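Protein SOSEKI 4 (Arabidopsis thaliana, PDB 6RSN) locally interprets polarity cues, polymerises through its DIX-like domain and can influence the orientation of plant cell division. Local coordinates at residues 55-69 with 79-93. The protein carries 1 engineered substitution. Residues are numbered along the deposited sequence; the frame is centred on the assembly and turned at random.
Sequences YSWSSKRTYKNGFVW and FPVHGQEYVLKGSQI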
loop_
_atom_site.group_PDB
_atom_site.type_symbol
_atom_site.label_atom_id
_atom_site.label_comp_id
_atom_site.label_asym_id
_atom_site.label_seq_id
_atom_site.Cartn_x
_atom_site.Cartn_y
_atom_site.Cartn_z
ATOM N N TYR A 55 -8.489 0.774 6.832
ATOM C CA TYR A 55 -8.454 0.973 5.392
ATOM C C TYR A 55 -8.439 -0.370 4.680
ATOM O O TYR A 55 -7.874 -1.364 5.176
ATOM C CB TYR A 55 -7.177 1.704 4.978
ATOM C CG TYR A 55 -7.154 3.077 5.571
ATOM C CD1 TYR A 55 -7.869 4.123 5.002
ATOM C CD2 TYR A 55 -6.456 3.286 6.750
ATOM C CE1 TYR A 55 -7.833 5.380 5.572
ATOM C CE2 TYR A 55 -6.414 4.537 7.345
ATOM C CZ TYR A 55 -7.139 5.568 6.771
ATOM O OH TYR A 55 -7.155 6.759 7.435
ATOM N N SER A 56 -9.085 -0.407 3.485
ATOM C CA SER A 56 -8.951 -1.514 2.555
ATOM C C SER A 56 -7.856 -1.151 1.545
ATOM O O SER A 56 -7.858 -0.034 1.028
ATOM C CB SER A 56 -10.312 -1.572 1.788
ATOM O OG SER A 56 -10.165 -2.667 0.901
ATOM N N TRP A 57 -6.880 -2.068 1.335
ATOM C CA TRP A 57 -5.664 -1.666 0.603
ATOM C C TRP A 57 -5.643 -2.195 -0.831
ATOM O O TRP A 57 -6.135 -3.289 -1.093
ATOM C CB TRP A 57 -4.370 -2.121 1.345
ATOM C CG TRP A 57 -4.282 -1.417 2.666
ATOM C CD1 TRP A 57 -4.800 -1.796 3.881
ATOM C CD2 TRP A 57 -3.652 -0.140 2.889
ATOM N NE1 TRP A 57 -4.495 -0.844 4.835
ATOM C CE2 TRP A 57 -3.802 0.175 4.262
ATOM C CE3 TRP A 57 -2.963 0.753 2.048
ATOM C CZ2 TRP A 57 -3.323 1.371 4.816
ATOM C CZ3 TRP A 57 -2.436 1.901 2.597
ATOM C CH2 TRP A 57 -2.608 2.211 3.966
ATOM N N SER A 58 -5.114 -1.361 -1.724
ATOM C CA SER A 58 -5.021 -1.710 -3.137
ATOM C C SER A 58 -3.612 -1.317 -3.589
ATOM O O SER A 58 -2.911 -0.536 -2.921
ATOM C CB SER A 58 -6.075 -0.979 -3.944
ATOM O OG SER A 58 -7.420 -1.395 -3.608
ATOM N N SER A 59 -3.165 -1.891 -4.709
ATOM C CA SER A 59 -1.927 -1.407 -5.300
ATOM C C SER A 59 -2.215 -0.982 -6.733
ATOM O O SER A 59 -3.083 -1.528 -7.419
ATOM C CB SER A 59 -0.818 -2.453 -5.230
ATOM O OG SER A 59 -1.186 -3.578 -6.033
ATOM N N LYS A 60 -1.506 0.061 -7.157
ATOM C CA LYS A 60 -1.686 0.532 -8.528
ATOM C C LYS A 60 -1.059 -0.469 -9.506
ATOM O O LYS A 60 0.079 -0.947 -9.379
ATOM C CB LYS A 60 -1.001 1.900 -8.604
ATOM C CG LYS A 60 -1.314 2.718 -9.846
ATOM C CD LYS A 60 -0.427 3.962 -9.831
ATOM C CE LYS A 60 -0.830 4.925 -10.913
ATOM N NZ LYS A 60 0.190 5.988 -11.127
ATOM N N ARG A 61 -1.800 -0.766 -10.580
ATOM C CA ARG A 61 -1.341 -1.757 -11.540
ATOM C C ARG A 61 -1.746 -1.329 -12.960
ATOM O O ARG A 61 -2.795 -0.749 -13.139
ATOM C CB ARG A 61 -2.031 -3.064 -11.128
ATOM C CG ARG A 61 -1.963 -4.152 -12.183
ATOM C CD ARG A 61 -0.734 -4.964 -11.786
ATOM N NE ARG A 61 -1.003 -5.587 -10.479
ATOM C CZ ARG A 61 -1.503 -6.820 -10.335
ATOM N NH1 ARG A 61 -1.763 -7.551 -11.405
ATOM N NH2 ARG A 61 -1.677 -7.336 -9.132
ATOM N N THR A 62 -0.959 -1.636 -14.006
ATOM C CA THR A 62 -1.352 -1.247 -15.372
ATOM C C THR A 62 -2.646 -1.944 -15.802
ATOM O O THR A 62 -2.885 -3.108 -15.445
ATOM C CB THR A 62 -0.219 -1.407 -16.400
ATOM O OG1 THR A 62 -0.107 -2.809 -16.617
ATOM C CG2 THR A 62 1.096 -0.860 -15.928
ATOM N N TYR A 63 -3.478 -1.217 -16.571
ATOM C CA TYR A 63 -4.764 -1.716 -17.042
ATOM C C TYR A 63 -5.195 -0.883 -18.254
ATOM O O TYR A 63 -5.389 0.328 -18.116
ATOM C CB TYR A 63 -5.781 -1.611 -15.887
ATOM C CG TYR A 63 -7.207 -1.921 -16.261
ATOM C CD1 TYR A 63 -7.619 -3.211 -16.551
ATOM C CD2 TYR A 63 -8.151 -0.898 -16.338
ATOM C CE1 TYR A 63 -8.924 -3.506 -16.930
ATOM C CE2 TYR A 63 -9.463 -1.174 -16.696
ATOM C CZ TYR A 63 -9.852 -2.474 -16.970
ATOM O OH TYR A 63 -11.152 -2.713 -17.286
ATOM N N LYS A 64 -5.452 -1.549 -19.396
ATOM C CA LYS A 64 -5.921 -0.882 -20.596
ATOM C C LYS A 64 -4.973 0.281 -20.888
ATOM O O LYS A 64 -3.770 0.076 -20.914
ATOM C CB LYS A 64 -7.386 -0.462 -20.461
ATOM C CG LYS A 64 -8.382 -1.330 -21.211
ATOM C CD LYS A 64 -8.678 -2.659 -20.598
ATOM C CE LYS A 64 -10.181 -2.801 -20.464
ATOM N NZ LYS A 64 -10.674 -4.062 -21.057
ATOM N N ASN A 65 -5.493 1.503 -21.050
ATOM C CA ASN A 65 -4.589 2.600 -21.391
ATOM C C ASN A 65 -4.215 3.387 -20.137
ATOM O O ASN A 65 -3.716 4.505 -20.240
ATOM C CB ASN A 65 -5.113 3.471 -22.542
ATOM C CG ASN A 65 -4.996 2.847 -23.928
ATOM O OD1 ASN A 65 -6.006 2.562 -24.573
ATOM N ND2 ASN A 65 -3.782 2.670 -24.435
ATOM N N GLY A 66 -4.467 2.804 -18.948
ATOM C CA GLY A 66 -3.999 3.409 -17.725
ATOM C C GLY A 66 -3.712 2.367 -16.653
ATOM O O GLY A 66 -2.942 1.401 -16.858
ATOM N N PHE A 67 -4.382 2.603 -15.511
ATOM C CA PHE A 67 -4.052 1.921 -14.277
ATOM C C PHE A 67 -5.342 1.541 -13.585
ATOM O O PHE A 67 -6.425 2.042 -13.940
ATOM C CB PHE A 67 -3.278 2.862 -13.354
ATOM C CG PHE A 67 -1.990 3.274 -14.009
ATOM C CD1 PHE A 67 -0.927 2.383 -14.020
ATOM C CD2 PHE A 67 -1.854 4.537 -14.572
ATOM C CE1 PHE A 67 0.284 2.758 -14.590
ATOM C CE2 PHE A 67 -0.664 4.889 -15.199
ATOM C CZ PHE A 67 0.401 3.998 -15.196
ATOM N N VAL A 68 -5.212 0.613 -12.637
ATOM C CA VAL A 68 -6.370 0.173 -11.874
ATOM C C VAL A 68 -5.810 -0.030 -10.464
ATOM O O VAL A 68 -4.620 -0.247 -10.262
ATOM C CB VAL A 68 -6.968 -1.138 -12.454
ATOM C CG1 VAL A 68 -5.924 -2.275 -12.396
ATOM C CG2 VAL A 68 -8.247 -1.572 -11.742
ATOM N N TRP A 69 -6.651 0.227 -9.477
ATOM C CA TRP A 69 -6.332 -0.112 -8.083
ATOM C C TRP A 69 -6.733 -1.548 -7.801
ATOM O O TRP A 69 -7.930 -1.885 -7.749
ATOM C CB TRP A 69 -7.107 0.831 -7.130
ATOM C CG TRP A 69 -6.646 2.251 -7.198
ATOM C CD1 TRP A 69 -7.361 3.346 -7.578
ATOM C CD2 TRP A 69 -5.379 2.746 -6.763
ATOM N NE1 TRP A 69 -6.621 4.501 -7.466
ATOM C CE2 TRP A 69 -5.379 4.153 -6.980
ATOM C CE3 TRP A 69 -4.238 2.148 -6.239
ATOM C CZ2 TRP A 69 -4.291 4.952 -6.631
ATOM C CZ3 TRP A 69 -3.130 2.933 -5.966
ATOM C CH2 TRP A 69 -3.175 4.322 -6.131
ATOM N N PHE A 79 2.747 -6.294 -6.670
ATOM C CA PHE A 79 3.578 -5.992 -7.822
ATOM C C PHE A 79 3.877 -4.491 -7.923
ATOM O O PHE A 79 2.993 -3.653 -7.706
ATOM C CB PHE A 79 2.857 -6.488 -9.070
ATOM C CG PHE A 79 2.606 -7.970 -9.071
ATOM C CD1 PHE A 79 3.618 -8.852 -9.422
ATOM C CD2 PHE A 79 1.405 -8.491 -8.657
ATOM C CE1 PHE A 79 3.358 -10.211 -9.441
ATOM C CE2 PHE A 79 1.140 -9.849 -8.661
ATOM C CZ PHE A 79 2.125 -10.726 -9.098
ATOM N N PRO A 80 5.102 -4.108 -8.358
ATOM C CA PRO A 80 5.456 -2.700 -8.572
ATOM C C PRO A 80 4.850 -2.125 -9.852
ATOM O O PRO A 80 4.448 -2.867 -10.755
ATOM C CB PRO A 80 6.978 -2.768 -8.763
ATOM C CG PRO A 80 7.173 -4.106 -9.437
ATOM C CD PRO A 80 6.201 -5.017 -8.710
ATOM N N VAL A 81 4.816 -0.787 -9.913
ATOM C CA VAL A 81 4.405 -0.054 -11.101
ATOM C C VAL A 81 5.570 0.841 -11.531
ATOM O O VAL A 81 6.176 1.520 -10.694
ATOM C CB VAL A 81 3.095 0.729 -10.847
ATOM C CG1 VAL A 81 3.307 2.069 -10.143
ATOM C CG2 VAL A 81 2.250 0.884 -12.100
ATOM N N HIS A 82 5.885 0.824 -12.835
ATOM C CA HIS A 82 7.060 1.489 -13.384
ATOM C C HIS A 82 8.325 0.937 -12.728
ATOM O O HIS A 82 8.481 -0.272 -12.584
ATOM C CB HIS A 82 6.985 3.025 -13.267
ATOM C CG HIS A 82 5.646 3.623 -13.555
ATOM N ND1 HIS A 82 5.014 4.479 -12.665
ATOM C CD2 HIS A 82 4.815 3.503 -14.616
ATOM C CE1 HIS A 82 3.853 4.857 -13.166
ATOM N NE2 HIS A 82 3.708 4.272 -14.364
ATOM N N GLY A 83 9.204 1.843 -12.288
ATOM C CA GLY A 83 10.575 1.477 -11.977
ATOM C C GLY A 83 10.787 1.128 -10.509
ATOM O O GLY A 83 11.312 1.952 -9.757
ATOM N N GLN A 84 10.419 -0.116 -10.150
ATOM C CA GLN A 84 10.439 -0.646 -8.790
ATOM C C GLN A 84 9.641 0.258 -7.854
ATOM O O GLN A 84 9.930 0.320 -6.659
ATOM C CB GLN A 84 11.865 -0.833 -8.262
ATOM C CG GLN A 84 12.232 -2.289 -8.006
ATOM C CD GLN A 84 11.552 -2.876 -6.791
ATOM O OE1 GLN A 84 11.671 -2.366 -5.674
ATOM N NE2 GLN A 84 10.839 -3.974 -7.001
ATOM N N GLU A 85 8.642 0.941 -8.431
ATOM C CA GLU A 85 7.807 1.908 -7.740
ATOM C C GLU A 85 6.549 1.215 -7.224
ATOM O O GLU A 85 5.824 0.591 -8.025
ATOM C CB GLU A 85 7.376 2.988 -8.724
ATOM C CG GLU A 85 7.267 4.355 -8.101
ATOM C CD GLU A 85 6.822 5.365 -9.139
ATOM O OE1 GLU A 85 7.684 5.799 -9.916
ATOM O OE2 GLU A 85 5.603 5.696 -9.183
ATOM N N TYR A 86 6.346 1.340 -5.897
ATOM C CA TYR A 86 5.210 0.758 -5.194
ATOM C C TYR A 86 4.295 1.891 -4.771
ATOM O O TYR A 86 4.727 2.800 -4.046
ATOM C CB TYR A 86 5.594 -0.059 -3.956
ATOM C CG TYR A 86 6.367 -1.317 -4.265
ATOM C CD1 TYR A 86 5.729 -2.431 -4.788
ATOM C CD2 TYR A 86 7.727 -1.383 -4.007
ATOM C CE1 TYR A 86 6.412 -3.602 -5.064
ATOM C CE2 TYR A 86 8.443 -2.538 -4.293
ATOM C CZ TYR A 86 7.777 -3.651 -4.794
ATOM O OH TYR A 86 8.472 -4.789 -5.089
ATOM N N VAL A 87 3.036 1.819 -5.264
ATOM C CA VAL A 87 2.059 2.871 -4.978
ATOM C C VAL A 87 0.795 2.164 -4.538
ATOM O O VAL A 87 0.256 1.357 -5.303
ATOM C CB VAL A 87 1.734 3.783 -6.193
ATOM C CG1 VAL A 87 0.650 4.779 -5.840
ATOM C CG2 VAL A 87 2.951 4.521 -6.761
ATOM N N LEU A 88 0.337 2.516 -3.331
ATOM C CA LEU A 88 -0.845 1.874 -2.786
ATOM C C LEU A 88 -1.887 2.952 -2.535
ATOM O O LEU A 88 -1.580 4.139 -2.392
ATOM C CB LEU A 88 -0.497 1.269 -1.420
ATOM C CG LEU A 88 0.678 0.282 -1.352
ATOM C CD1 LEU A 88 0.819 -0.295 0.036
ATOM C CD2 LEU A 88 0.622 -0.838 -2.373
ATOM N N LYS A 89 -3.123 2.475 -2.301
ATOM C CA LYS A 89 -4.213 3.327 -1.857
ATOM C C LYS A 89 -4.885 2.581 -0.715
ATOM O O LYS A 89 -5.150 1.403 -0.782
ATOM C CB LYS A 89 -5.200 3.621 -2.974
ATOM C CG LYS A 89 -6.390 4.510 -2.605
ATOM C CD LYS A 89 -7.321 4.460 -3.805
ATOM C CE LYS A 89 -8.296 5.581 -3.947
ATOM N NZ LYS A 89 -9.440 5.079 -4.766
ATOM N N GLY A 90 -5.016 3.267 0.436
ATOM C CA GLY A 90 -5.912 2.765 1.485
ATOM C C GLY A 90 -7.219 3.515 1.428
ATOM O O GLY A 90 -7.239 4.737 1.587
ATOM N N SER A 91 -8.305 2.743 1.289
ATOM C CA SER A 91 -9.627 3.348 1.122
ATOM C C SER A 91 -10.321 3.195 2.467
ATOM O O SER A 91 -10.412 2.077 2.969
ATOM C CB SER A 91 -10.369 2.584 0.048
ATOM O OG SER A 91 -9.784 2.865 -1.222
ATOM N N GLN A 92 -10.813 4.295 3.045
ATOM C CA GLN A 92 -11.391 4.178 4.394
ATOM C C GLN A 92 -12.576 3.221 4.404
ATOM O O GLN A 92 -13.505 3.393 3.596
ATOM C CB GLN A 92 -11.910 5.565 4.840
ATOM C CG GLN A 92 -12.512 5.580 6.229
ATOM C CD GLN A 92 -13.072 6.972 6.510
ATOM O OE1 GLN A 92 -13.355 7.758 5.607
ATOM N NE2 GLN A 92 -13.409 7.231 7.741
ATOM N N ILE A 93 -12.555 2.257 5.360
ATOM C CA ILE A 93 -13.692 1.343 5.517
ATOM C C ILE A 93 -14.841 2.058 6.215
ATOM O O ILE A 93 -14.602 2.805 7.188
ATOM C CB ILE A 93 -13.218 0.123 6.309
ATOM C CG1 ILE A 93 -12.239 -0.682 5.427
ATOM C CG2 ILE A 93 -14.422 -0.715 6.677
ATOM C CD1 ILE A 93 -11.599 -1.788 6.257
HETATM O O HOH W 1 -8.097 0.659 -1.826
HETATM O O HOH W 2 -0.434 -6.066 -6.755
HETATM O O HOH W 3 2.219 -0.577 -7.079
HETATM O O HOH W 4 0.342 -3.514 -8.337
#
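Ser56 and Ser91 pair through two backbone hydrogen bonds, Ser56 N to Ser91 O (2.9 Å) and Ser91 N to Ser56 O (2.8 Å). Ser58 and Lys89 form the next such pair, and Lys60 N gives a nearly straight bond to Val87 O. Strands 55-63 and 86-92 are thus antiparallel neighbours. Packing is close on the buried face, where Gly90 CA sits over the six-membered ring of Trp57, 3.8 Å from its centroid. The bare backbone of Gly90 lets the ring lie close over the strand. On the other face, Lys89 lies across Trp69. The lysine CG is anti to the backbone N (chi1 180°) and the chain runs extended, with CB over the six-membered ring and NZ in an off-centre cation-pi contact with the five-membered ring. An alanine in place of Trp69 would strip this cover from Lys89 and is likely to leave its ammonium without the aromatic partner. The far end is looser. Phe67 meets the poorly ordered His82 there, and waters link Lys60 and Arg61 to Phe79. In this DIX-like domain, with its ubiquitin-like fold, strand 5-13 flanks strand 86-92 on its other edge, while helix 36-47 packs against Trp57 and Leu88.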